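Local structure of kinesin-like protein (5X3E) at residues Phe218-Glu223 against Val298-Leu303; Asn227-Leu232 against Arg244-Asp249; Asp231-Ala236 against Lys260-Ser265. The protein is a kinesin-6 motor protein, Zen4 of Caenorhabditis elegans, that probably couples ATP hydrolysis to movement along microtubules, crystallised here in the apo state. One frame throughout, in Å; residues are numbered along the deposited sequence.

Contact 1: residues Phe218-Glu223 against Val298-Leu303. With SO4 (sulfate ion), chain C.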
loop_
_atom_site.group_PDB
_atom_site.type_symbol
_atom_site.label_atom_id
_atom_site.label_comp_id
_atom_site.label_asym_id
_atom_site.label_seq_id
_atom_site.Cartn_x
_atom_site.Cartn_y
_atom_site.Cartn_z
ATOM N N PHE A 218 -3.342 -9.267 9.878
ATOM C CA PHE A 218 -4.590 -8.533 9.766
ATOM C C PHE A 218 -4.480 -7.605 8.570
ATOM O O PHE A 218 -3.406 -7.068 8.292
ATOM C CB PHE A 218 -4.884 -7.732 11.042
ATOM C CG PHE A 218 -5.226 -8.584 12.238
ATOM C CD1 PHE A 218 -6.549 -8.761 12.622
ATOM C CD2 PHE A 218 -4.229 -9.200 12.980
ATOM C CE1 PHE A 218 -6.872 -9.540 13.724
ATOM C CE2 PHE A 218 -4.546 -9.983 14.082
ATOM C CZ PHE A 218 -5.868 -10.154 14.454
ATOM N N VAL A 219 -5.576 -7.429 7.846
ATOM C CA VAL A 219 -5.607 -6.483 6.741
ATOM C C VAL A 219 -6.723 -5.483 6.988
ATOM O O VAL A 219 -7.787 -5.833 7.513
ATOM C CB VAL A 219 -5.780 -7.177 5.369
ATOM C CG1 VAL A 219 -4.624 -8.132 5.103
ATOM C CG2 VAL A 219 -7.110 -7.904 5.290
ATOM N N THR A 220 -6.461 -4.230 6.636
ATOM C CA THR A 220 -7.501 -3.226 6.499
ATOM C C THR A 220 -7.495 -2.747 5.056
ATOM O O THR A 220 -6.432 -2.642 4.432
ATOM C CB THR A 220 -7.299 -2.033 7.456
ATOM O OG1 THR A 220 -6.025 -1.421 7.221
ATOM C CG2 THR A 220 -7.357 -2.497 8.893
ATOM N N TYR A 221 -8.683 -2.513 4.511
ATOM C CA TYR A 221 -8.819 -1.989 3.159
ATOM C C TYR A 221 -9.672 -0.734 3.226
ATOM O O TYR A 221 -10.843 -0.795 3.616
ATOM C CB TYR A 221 -9.432 -3.019 2.208
ATOM C CG TYR A 221 -9.202 -2.699 0.745
ATOM C CD1 TYR A 221 -8.384 -1.639 0.367
ATOM C CD2 TYR A 221 -9.797 -3.460 -0.258
ATOM C CE1 TYR A 221 -8.163 -1.339 -0.970
ATOM C CE2 TYR A 221 -9.580 -3.171 -1.602
ATOM C CZ TYR A 221 -8.762 -2.109 -1.952
ATOM O OH TYR A 221 -8.541 -1.814 -3.281
ATOM N N VAL A 222 -9.084 0.395 2.853
ATOM C CA VAL A 222 -9.674 1.707 3.068
ATOM C C VAL A 222 -9.621 2.503 1.772
ATOM O O VAL A 222 -8.670 2.379 0.992
ATOM C CB VAL A 222 -8.950 2.448 4.214
ATOM C CG1 VAL A 222 -9.434 3.823 4.308
ATOM C CG2 VAL A 222 -9.263 1.780 5.538
ATOM N N GLU A 223 -10.653 3.308 1.527
ATOM C CA GLU A 223 -10.737 4.134 0.331
ATOM C C GLU A 223 -10.847 5.597 0.733
ATOM O O GLU A 223 -11.635 5.945 1.616
ATOM C CB GLU A 223 -11.940 3.732 -0.530
ATOM C CG GLU A 223 -12.123 4.561 -1.785
ATOM C CD GLU A 223 -13.422 4.244 -2.497
ATOM O OE1 GLU A 223 -14.441 4.046 -1.801
ATOM O OE2 GLU A 223 -13.425 4.184 -3.747
ATOM N N VAL A 298 -6.365 2.078 -0.222
ATOM C CA VAL A 298 -5.305 1.861 0.757
ATOM C C VAL A 298 -5.484 0.466 1.337
ATOM O O VAL A 298 -6.431 0.212 2.095
ATOM C CB VAL A 298 -5.324 2.928 1.861
ATOM C CG1 VAL A 298 -4.180 2.704 2.839
ATOM C CG2 VAL A 298 -5.258 4.325 1.249
ATOM N N PHE A 299 -4.583 -0.438 0.980
ATOM C CA PHE A 299 -4.600 -1.802 1.488
ATOM C C PHE A 299 -3.398 -1.965 2.414
ATOM O O PHE A 299 -2.250 -1.863 1.973
ATOM C CB PHE A 299 -4.581 -2.808 0.342
ATOM C CG PHE A 299 -4.802 -4.225 0.781
ATOM C CD1 PHE A 299 -6.083 -4.722 0.946
ATOM C CD2 PHE A 299 -3.727 -5.064 1.026
ATOM C CE1 PHE A 299 -6.288 -6.029 1.348
ATOM C CE2 PHE A 299 -3.926 -6.372 1.430
ATOM C CZ PHE A 299 -5.208 -6.855 1.591
ATOM N N THR A 300 -3.660 -2.172 3.700
ATOM C CA THR A 300 -2.606 -2.234 4.706
ATOM C C THR A 300 -2.492 -3.654 5.242
ATOM O O THR A 300 -3.462 -4.200 5.780
ATOM C CB THR A 300 -2.884 -1.259 5.846
ATOM O OG1 THR A 300 -2.977 0.072 5.321
ATOM C CG2 THR A 300 -1.764 -1.321 6.871
ATOM N N ILE A 301 -1.306 -4.236 5.107
ATOM C CA ILE A 301 -0.991 -5.551 5.652
ATOM C C ILE A 301 -0.287 -5.347 6.982
ATOM O O ILE A 301 0.782 -4.727 7.036
ATOM C CB ILE A 301 -0.118 -6.366 4.685
ATOM C CG1 ILE A 301 -0.755 -6.398 3.295
ATOM C CG2 ILE A 301 0.095 -7.775 5.224
ATOM C CD1 ILE A 301 0.185 -6.807 2.194
ATOM N N LYS A 302 -0.891 -5.844 8.056
ATOM C CA LYS A 302 -0.349 -5.699 9.399
ATOM C C LYS A 302 0.164 -7.038 9.903
ATOM O O LYS A 302 -0.568 -8.034 9.902
ATOM C CB LYS A 302 -1.400 -5.151 10.364
ATOM C CG LYS A 302 -1.953 -3.804 9.967
ATOM C CD LYS A 302 -2.998 -3.343 10.963
ATOM C CE LYS A 302 -3.540 -1.977 10.575
ATOM N NZ LYS A 302 -4.518 -1.466 11.568
ATOM N N LEU A 303 1.409 -7.048 10.356
ATOM C CA LEU A 303 2.006 -8.219 10.982
ATOM C C LEU A 303 1.981 -7.987 12.488
ATOM O O LEU A 303 2.819 -7.263 13.031
ATOM C CB LEU A 303 3.421 -8.449 10.461
ATOM C CG LEU A 303 4.137 -9.681 11.009
ATOM C CD1 LEU A 303 3.357 -10.923 10.646
ATOM C CD2 LEU A 303 5.560 -9.756 10.476
HETATM S S SO4 C . -6.175 1.393 9.682
HETATM O O1 SO4 C . -5.285 0.983 10.769
HETATM O O2 SO4 C . -5.519 1.171 8.395
HETATM O O3 SO4 C . -6.482 2.810 9.811
HETATM O O4 SO4 C . -7.414 0.632 9.741
HETATM O O HOH W 1 -5.597 0.321 4.933
#

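Contact 2: residues Asn227-Leu232 against Arg244-Asp249. With SO4 (sulfate ion), chain M.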
loop_
_atom_site.group_PDB
_atom_site.type_symbol
_atom_site.label_atom_id
_atom_site.label_comp_id
_atom_site.label_asym_id
_atom_site.label_seq_id
_atom_site.Cartn_x
_atom_site.Cartn_y
_atom_site.Cartn_z
ATOM N N ASN A 227 -12.180 13.549 -0.495
ATOM C CA ASN A 227 -11.726 14.001 0.824
ATOM C C ASN A 227 -12.480 13.330 1.974
ATOM O O ASN A 227 -12.424 13.798 3.114
ATOM C CB ASN A 227 -11.812 15.526 0.959
ATOM C CG ASN A 227 -10.680 16.095 1.793
ATOM O OD1 ASN A 227 -9.530 15.666 1.673
ATOM N ND2 ASN A 227 -11.002 17.054 2.656
ATOM N N TYR A 228 -13.175 12.232 1.697
ATOM C CA TYR A 228 -13.825 11.426 2.717
ATOM C C TYR A 228 -13.203 10.039 2.720
ATOM O O TYR A 228 -12.736 9.545 1.688
ATOM C CB TYR A 228 -15.331 11.324 2.478
ATOM C CG TYR A 228 -16.087 12.601 2.762
ATOM C CD1 TYR A 228 -15.853 13.328 3.925
ATOM C CD2 TYR A 228 -17.026 13.089 1.865
ATOM C CE1 TYR A 228 -16.547 14.498 4.193
ATOM C CE2 TYR A 228 -17.721 14.261 2.121
ATOM C CZ TYR A 228 -17.477 14.962 3.286
ATOM O OH TYR A 228 -18.166 16.127 3.547
ATOM N N CYS A 229 -13.173 9.422 3.891
ATOM C CA CYS A 229 -12.506 8.146 4.081
ATOM C C CYS A 229 -13.530 7.055 4.378
ATOM O O CYS A 229 -14.363 7.210 5.277
ATOM C CB CYS A 229 -11.482 8.252 5.208
ATOM S SG CYS A 229 -10.512 6.768 5.387
ATOM N N TYR A 230 -13.440 5.940 3.651
ATOM C CA TYR A 230 -14.386 4.837 3.772
ATOM C C TYR A 230 -13.659 3.519 3.991
ATOM O O TYR A 230 -12.616 3.262 3.384
ATOM C CB TYR A 230 -15.271 4.716 2.526
ATOM C CG TYR A 230 -16.061 5.955 2.202
ATOM C CD1 TYR A 230 -17.313 6.165 2.764
ATOM C CD2 TYR A 230 -15.559 6.919 1.338
ATOM C CE1 TYR A 230 -18.044 7.297 2.474
ATOM C CE2 TYR A 230 -16.284 8.059 1.042
ATOM C CZ TYR A 230 -17.526 8.242 1.613
ATOM O OH TYR A 230 -18.259 9.374 1.332
ATOM N N ASP A 231 -14.231 2.681 4.852
ATOM C CA ASP A 231 -13.726 1.334 5.092
ATOM C C ASP A 231 -14.445 0.372 4.150
ATOM O O ASP A 231 -15.624 0.059 4.346
ATOM C CB ASP A 231 -13.918 0.945 6.556
ATOM C CG ASP A 231 -13.557 -0.505 6.832
ATOM O OD1 ASP A 231 -13.986 -1.036 7.883
ATOM O OD2 ASP A 231 -12.829 -1.108 6.009
ATOM N N LEU A 232 -13.729 -0.095 3.124
ATOM C CA LEU A 232 -14.281 -1.037 2.155
ATOM C C LEU A 232 -14.620 -2.393 2.762
ATOM O O LEU A 232 -15.321 -3.175 2.116
ATOM C CB LEU A 232 -13.296 -1.227 1.001
ATOM C CG LEU A 232 -12.835 0.034 0.273
ATOM C CD1 LEU A 232 -11.711 -0.305 -0.688
ATOM C CD2 LEU A 232 -13.999 0.645 -0.468
ATOM N N ARG A 244 -15.401 7.781 7.642
ATOM C CA ARG A 244 -14.502 7.396 8.717
ATOM C C ARG A 244 -13.490 8.502 8.967
ATOM O O ARG A 244 -13.101 9.233 8.051
ATOM C CB ARG A 244 -13.788 6.098 8.389
ATOM C CG ARG A 244 -14.705 4.917 8.131
ATOM C CD ARG A 244 -15.472 4.510 9.381
ATOM N NE ARG A 244 -16.372 3.389 9.118
ATOM C CZ ARG A 244 -17.217 2.874 10.007
ATOM N NH1 ARG A 244 -17.284 3.378 11.231
ATOM N NH2 ARG A 244 -17.995 1.852 9.670
ATOM N N GLU A 245 -13.072 8.617 10.219
ATOM C CA GLU A 245 -12.201 9.695 10.657
ATOM C C GLU A 245 -10.757 9.205 10.689
ATOM O O GLU A 245 -10.474 8.118 11.204
ATOM C CB GLU A 245 -12.632 10.210 12.032
ATOM C CG GLU A 245 -11.849 11.413 12.534
ATOM C CD GLU A 245 -12.590 12.716 12.329
ATOM O OE1 GLU A 245 -13.681 12.690 11.722
ATOM O OE2 GLU A 245 -12.085 13.766 12.782
ATOM N N ILE A 246 -9.853 10.005 10.134
ATOM C CA ILE A 246 -8.426 9.712 10.169
ATOM C C ILE A 246 -7.834 10.400 11.393
ATOM O O ILE A 246 -7.886 11.629 11.508
ATOM C CB ILE A 246 -7.742 10.178 8.874
ATOM C CG1 ILE A 246 -8.149 9.260 7.717
ATOM C CG2 ILE A 246 -6.231 10.212 9.038
ATOM C CD1 ILE A 246 -7.851 9.812 6.340
ATOM N N ARG A 247 -7.275 9.608 12.312
ATOM C CA ARG A 247 -6.785 10.125 13.584
ATOM C C ARG A 247 -5.567 9.324 14.025
ATOM O O ARG A 247 -5.203 8.319 13.408
ATOM C CB ARG A 247 -7.883 10.077 14.644
ATOM C CG ARG A 247 -8.409 8.683 14.926
ATOM C CD ARG A 247 -9.630 8.756 15.821
ATOM N NE ARG A 247 -9.376 9.486 17.061
ATOM C CZ ARG A 247 -10.328 9.830 17.920
ATOM N NH1 ARG A 247 -11.587 9.510 17.662
ATOM N NH2 ARG A 247 -10.031 10.491 19.029
ATOM N N HIS A 248 -4.925 9.781 15.101
ATOM C CA HIS A 248 -3.765 9.094 15.657
ATOM C C HIS A 248 -4.126 8.350 16.935
ATOM O O HIS A 248 -5.153 8.619 17.563
ATOM C CB HIS A 248 -2.616 10.062 15.956
ATOM C CG HIS A 248 -2.919 11.048 17.039
ATOM N ND1 HIS A 248 -3.531 12.256 16.793
ATOM C CD2 HIS A 248 -2.679 11.012 18.372
ATOM C CE1 HIS A 248 -3.664 12.919 17.927
ATOM N NE2 HIS A 248 -3.156 12.187 18.900
ATOM N N ASP A 249 -3.256 7.408 17.317
ATOM C CA ASP A 249 -3.375 6.685 18.574
ATOM C C ASP A 249 -2.373 7.239 19.587
ATOM O O ASP A 249 -1.717 8.258 19.352
ATOM C CB ASP A 249 -3.198 5.175 18.360
ATOM C CG ASP A 249 -1.853 4.802 17.733
ATOM O OD1 ASP A 249 -0.869 5.564 17.859
ATOM O OD2 ASP A 249 -1.781 3.712 17.120
HETATM S S SO4 M . -3.414 14.602 14.249
HETATM O O1 SO4 M . -4.335 13.468 14.302
HETATM O O2 SO4 M . -2.150 14.209 13.630
HETATM O O3 SO4 M . -4.036 15.679 13.485
HETATM O O4 SO4 M . -3.142 15.078 15.601
HETATM O O HOH W 2 -14.367 10.469 6.138
HETATM O O HOH W 3 -16.655 2.718 6.314
#

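Contact 3: residues Asp231-Ala236 against Lys260-Ser265. With SO4 (sulfate ion), chain R; SO4 (sulfate ion), chain I; SO4 (sulfate ion), chain U; SO4 (sulfate ion), chain F.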
loop_
_atom_site.group_PDB
_atom_site.type_symbol
_atom_site.label_atom_id
_atom_site.label_comp_id
_atom_site.label_asym_id
_atom_site.label_seq_id
_atom_site.Cartn_x
_atom_site.Cartn_y
_atom_site.Cartn_z
ATOM N N ASP A 231 -14.231 2.681 4.852
ATOM C CA ASP A 231 -13.726 1.334 5.092
ATOM C C ASP A 231 -14.445 0.372 4.150
ATOM O O ASP A 231 -15.624 0.059 4.346
ATOM C CB ASP A 231 -13.918 0.945 6.556
ATOM C CG ASP A 231 -13.557 -0.505 6.832
ATOM O OD1 ASP A 231 -13.986 -1.036 7.883
ATOM O OD2 ASP A 231 -12.829 -1.108 6.009
ATOM N N LEU A 232 -13.729 -0.095 3.124
ATOM C CA LEU A 232 -14.281 -1.037 2.155
ATOM C C LEU A 232 -14.620 -2.393 2.762
ATOM O O LEU A 232 -15.321 -3.175 2.116
ATOM C CB LEU A 232 -13.296 -1.227 1.001
ATOM C CG LEU A 232 -12.835 0.034 0.273
ATOM C CD1 LEU A 232 -11.711 -0.305 -0.688
ATOM C CD2 LEU A 232 -13.999 0.645 -0.468
ATOM N N LEU A 233 -14.135 -2.684 3.969
ATOM C CA LEU A 233 -14.393 -3.938 4.666
ATOM C C LEU A 233 -15.459 -3.808 5.748
ATOM O O LEU A 233 -15.649 -4.743 6.532
ATOM C CB LEU A 233 -13.098 -4.473 5.272
ATOM C CG LEU A 233 -11.986 -4.677 4.249
ATOM C CD1 LEU A 233 -10.766 -5.242 4.936
ATOM C CD2 LEU A 233 -12.469 -5.587 3.137
ATOM N N GLU A 234 -16.135 -2.665 5.821
ATOM C CA GLU A 234 -17.163 -2.456 6.832
ATOM C C GLU A 234 -18.294 -3.467 6.690
ATOM O O GLU A 234 -18.657 -3.868 5.582
ATOM C CB GLU A 234 -17.705 -1.030 6.717
ATOM C CG GLU A 234 -19.009 -0.757 7.457
ATOM C CD GLU A 234 -19.584 0.606 7.122
ATOM O OE1 GLU A 234 -20.570 1.021 7.771
ATOM O OE2 GLU A 234 -19.044 1.262 6.205
ATOM N N ASP A 235 -18.844 -3.894 7.831
ATOM C CA ASP A 235 -20.080 -4.680 7.853
ATOM C C ASP A 235 -21.246 -3.732 7.586
ATOM O O ASP A 235 -22.000 -3.347 8.482
ATOM C CB ASP A 235 -20.246 -5.402 9.186
ATOM C CG ASP A 235 -19.228 -6.503 9.383
ATOM O OD1 ASP A 235 -18.817 -7.123 8.378
ATOM O OD2 ASP A 235 -18.840 -6.751 10.544
ATOM N N ALA A 236 -21.391 -3.342 6.320
ATOM C CA ALA A 236 -22.390 -2.343 5.964
ATOM C C ALA A 236 -23.787 -2.912 6.164
ATOM O O ALA A 236 -24.153 -3.915 5.542
ATOM C CB ALA A 236 -22.194 -1.894 4.521
ATOM N N LYS A 260 -12.226 -1.722 9.969
ATOM C CA LYS A 260 -12.219 -3.092 10.453
ATOM C C LYS A 260 -10.869 -3.745 10.159
ATOM O O LYS A 260 -10.407 -3.740 9.015
ATOM C CB LYS A 260 -13.354 -3.869 9.785
ATOM C CG LYS A 260 -13.788 -5.122 10.500
ATOM C CD LYS A 260 -14.933 -5.788 9.757
ATOM C CE LYS A 260 -15.221 -7.177 10.303
ATOM N NZ LYS A 260 -16.294 -7.845 9.515
ATOM N N ASP A 261 -10.232 -4.285 11.196
ATOM C CA ASP A 261 -9.015 -5.078 11.041
ATOM C C ASP A 261 -9.440 -6.534 10.893
ATOM O O ASP A 261 -9.965 -7.134 11.841
ATOM C CB ASP A 261 -8.080 -4.901 12.236
ATOM C CG ASP A 261 -7.480 -3.512 12.320
ATOM O OD1 ASP A 261 -8.117 -2.614 12.907
ATOM O OD2 ASP A 261 -6.355 -3.326 11.816
ATOM N N VAL A 262 -9.223 -7.098 9.709
ATOM C CA VAL A 262 -9.722 -8.426 9.361
ATOM C C VAL A 262 -8.569 -9.418 9.431
ATOM O O VAL A 262 -7.564 -9.268 8.722
ATOM C CB VAL A 262 -10.367 -8.434 7.965
ATOM C CG1 VAL A 262 -10.817 -9.837 7.603
ATOM C CG2 VAL A 262 -11.540 -7.451 7.903
ATOM N N GLU A 263 -8.716 -10.436 10.274
ATOM C CA GLU A 263 -7.681 -11.446 10.426
ATOM C C GLU A 263 -7.726 -12.420 9.263
ATOM O O GLU A 263 -8.796 -12.915 8.894
ATOM C CB GLU A 263 -7.833 -12.195 11.745
ATOM C CG GLU A 263 -6.650 -13.098 12.047
ATOM C CD GLU A 263 -6.686 -13.642 13.455
ATOM O OE1 GLU A 263 -5.609 -14.001 13.973
ATOM O OE2 GLU A 263 -7.787 -13.700 14.047
ATOM N N VAL A 264 -6.562 -12.676 8.674
ATOM C CA VAL A 264 -6.426 -13.563 7.529
ATOM C C VAL A 264 -5.335 -14.578 7.844
ATOM O O VAL A 264 -4.283 -14.219 8.387
ATOM C CB VAL A 264 -6.115 -12.782 6.236
ATOM C CG1 VAL A 264 -7.366 -12.065 5.760
ATOM C CG2 VAL A 264 -4.993 -11.776 6.464
ATOM N N SER A 265 -5.601 -15.844 7.531
ATOM C CA SER A 265 -4.684 -16.930 7.834
ATOM C C SER A 265 -3.832 -17.346 6.644
ATOM O O SER A 265 -2.894 -18.129 6.822
ATOM C CB SER A 265 -5.463 -18.149 8.342
ATOM O OG SER A 265 -6.023 -17.890 9.614
HETATM S S SO4 R . -12.640 -4.332 14.352
HETATM O O1 SO4 R . -12.690 -5.791 14.269
HETATM O O2 SO4 R . -11.365 -3.856 13.821
HETATM O O3 SO4 R . -13.742 -3.758 13.581
HETATM O O4 SO4 R . -12.771 -3.914 15.747
HETATM S S SO4 I . -11.973 -10.784 12.044
HETATM O O1 SO4 I . -12.155 -11.908 12.958
HETATM O O2 SO4 I . -11.269 -11.249 10.855
HETATM O O3 SO4 I . -13.281 -10.264 11.653
HETATM O O4 SO4 I . -11.196 -9.735 12.706
HETATM S S SO4 U . -15.104 -9.287 6.281
HETATM O O1 SO4 U . -15.124 -10.748 6.272
HETATM O O2 SO4 U . -14.255 -8.805 5.194
HETATM O O3 SO4 U . -16.461 -8.769 6.114
HETATM O O4 SO4 U . -14.571 -8.821 7.558
HETATM S S SO4 F . -7.688 -20.699 11.930
HETATM O O1 SO4 F . -8.175 -22.039 12.235
HETATM O O2 SO4 F . -6.391 -20.775 11.268
HETATM O O3 SO4 F . -8.655 -20.040 11.054
HETATM O O4 SO4 F . -7.545 -19.957 13.177
HETATM O O HOH W 4 -10.505 -2.229 6.681
#

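Contact 1: residues Phe218-Glu223 against Val298-Leu303
The ring of Tyr221 carries Phe299 CD1 over one face, offset toward the rim and 3.7 Å from Tyr221 CG, while the backbone of Val298 lies at its edge, Val298 O being 3.2 Å from Tyr221 CD1. Seen from Phe299, the same meeting is at the edge, with Tyr221 CG in the ring plane: a T-shaped stack with the planes at 80°. Both side chains have CG anti to the backbone N, which lets two rings on facing residues of a non-hydrogen-bonded pair cross almost perpendicularly. Farther along this face, Val219 sets CG1 3.8 Å from Phe299 CZ. An alanine in place of Tyr221 would take away the ring on which the Phe299 edge rests and the hydroxyl bonded to Glu278, and would probably loosen the packing on this face.

Beneath the side chains runs regular antiparallel pairing, with Phe218, Thr220 and Val222 each exchanging two backbone bonds with Lys302, Thr300 and Val298 respectively; the straightest, Thr300 N to Thr220 O, reaches 175° at the hydrogen. On the other face Thr220 and Thr300 stand side by side. Water 1 links their hydroxyls and gives a proton to Val298 O. Thr220 OG1 also donates to a sulfate oxygen, O2, at 2.9 Å, and the extended Lys302 chain brings NZ to O1 of that ion at 2.7 Å, besides its salt bridge to Asp261.

Both strands are central in the mixed sheet of the kinesin motor domain. Strand 325-333 flanks 298-303 and strand 262-264 flanks 218-223, while Phe274 of helix 267-281 meets both stacked rings and helix 141-152 packs on Phe299 and Ile301.

Contact 2: residues Asn227-Leu232 against Arg244-Asp249
Strands 228-231 and 243-248 form a beta hairpin at the margin of the motor-domain sheet, and their pairing is confined to one end. The close part centres on Cys229 and Arg244. Arg244 N donates to Cys229 O at 2.6 Å, nearly along the C=O axis but bent to 136° at the hydrogen. The second link of this pair runs through water 2, which accepts from Cys229 N and donates to Arg244 O. On the buried side, the Cys229 side chain has SG anti to the backbone N (chi1 -174°), and Ile246 extends its CD1 to 4.1 Å from Cys229 CB; Val222 of strand 213-225 and Val256 of strand 254-256 also pack on Cys229, and helix 390-394 adjoins Ile246.

Elsewhere the strands splay apart. His248 lies well away from strand 228-231, beside Met254 of strand 254-256, and donates ND1 to sulfate O1, at the ring edge, at 2.9 Å. The Arg244 chain, bent at chi2 (-66°), passes alongside the backbone of Asp231, whose carboxylate turns instead to Lys260 N; water 3, lying in the guanidinium plane, links the two segments by accepting from Arg244 NE at 2.9 Å and from the backbone N of Asp231 at 2.8 Å.

Contact 3: residues Asp231-Ala236 against Lys260-Ser265
A type I beta turn, Asp231 to Glu234, ends strand 228-231 and meets the segment that leads into strand 262-264. Asp231, with CG anti to the backbone N (chi1 173°), spends its two carboxylate oxygens on different segments. OD1 accepts from Lys260 N at 2.8 Å, the N-H coming from well above the carboxylate plane. OD2 takes Leu233 N at 2.9 Å, likewise from above the plane. This second bond, to the backbone two residues on, makes an Asx turn superimposed on the beta turn, so the carboxylate is held by backbone donors of both segments, and this would probably favour its charged form. Water 4 lies within bonding distance of Asp231 OD2 and Lys260 O.

Beyond the turn, the extended Lys260 chain runs past the backbone, with CD 3.5 Å from Leu233 O, to a salt bridge: Lys260 NZ lies 2.9 Å from Asp235 OD1, with a weak second bond to OD2. Asp235 is exposed and poorly ordered, so this outer link is the less certain one. The same NZ donates to O4 of a sulfate. On the inner side Leu233 CD1 touches Val262 CG2 at 3.8 Å, and Val273 of helix 267-281 packs against both residues. Next to Lys260, the N-H of Asp261 points almost straight, at 178°, to O2 of a second sulfate, and that of Glu263 meets a third.

Overall arrangement
Contact 1 is the core of the three, wholly buried and regular, whereas contacts 2 and 3 are partly buried and lie farther from the centre of the chain. All reach one sheet: strand 213-225 pairs with 296-307 in contact 1, with 228-231 of contact 2 and with 262-264 of contact 3. Chemistry follows place. Inside, repeated backbone pairs run between one aromatic face and one polar face; at the hairpin a single direct bond is supplemented by water; at the turn a carboxylate and a lysine do the joining. Asp231 belongs to both outer contacts, which are nested within the chain loop closed by contact 1, and Lys302 of contact 1 is salt-bridged to Asp261 of contact 3.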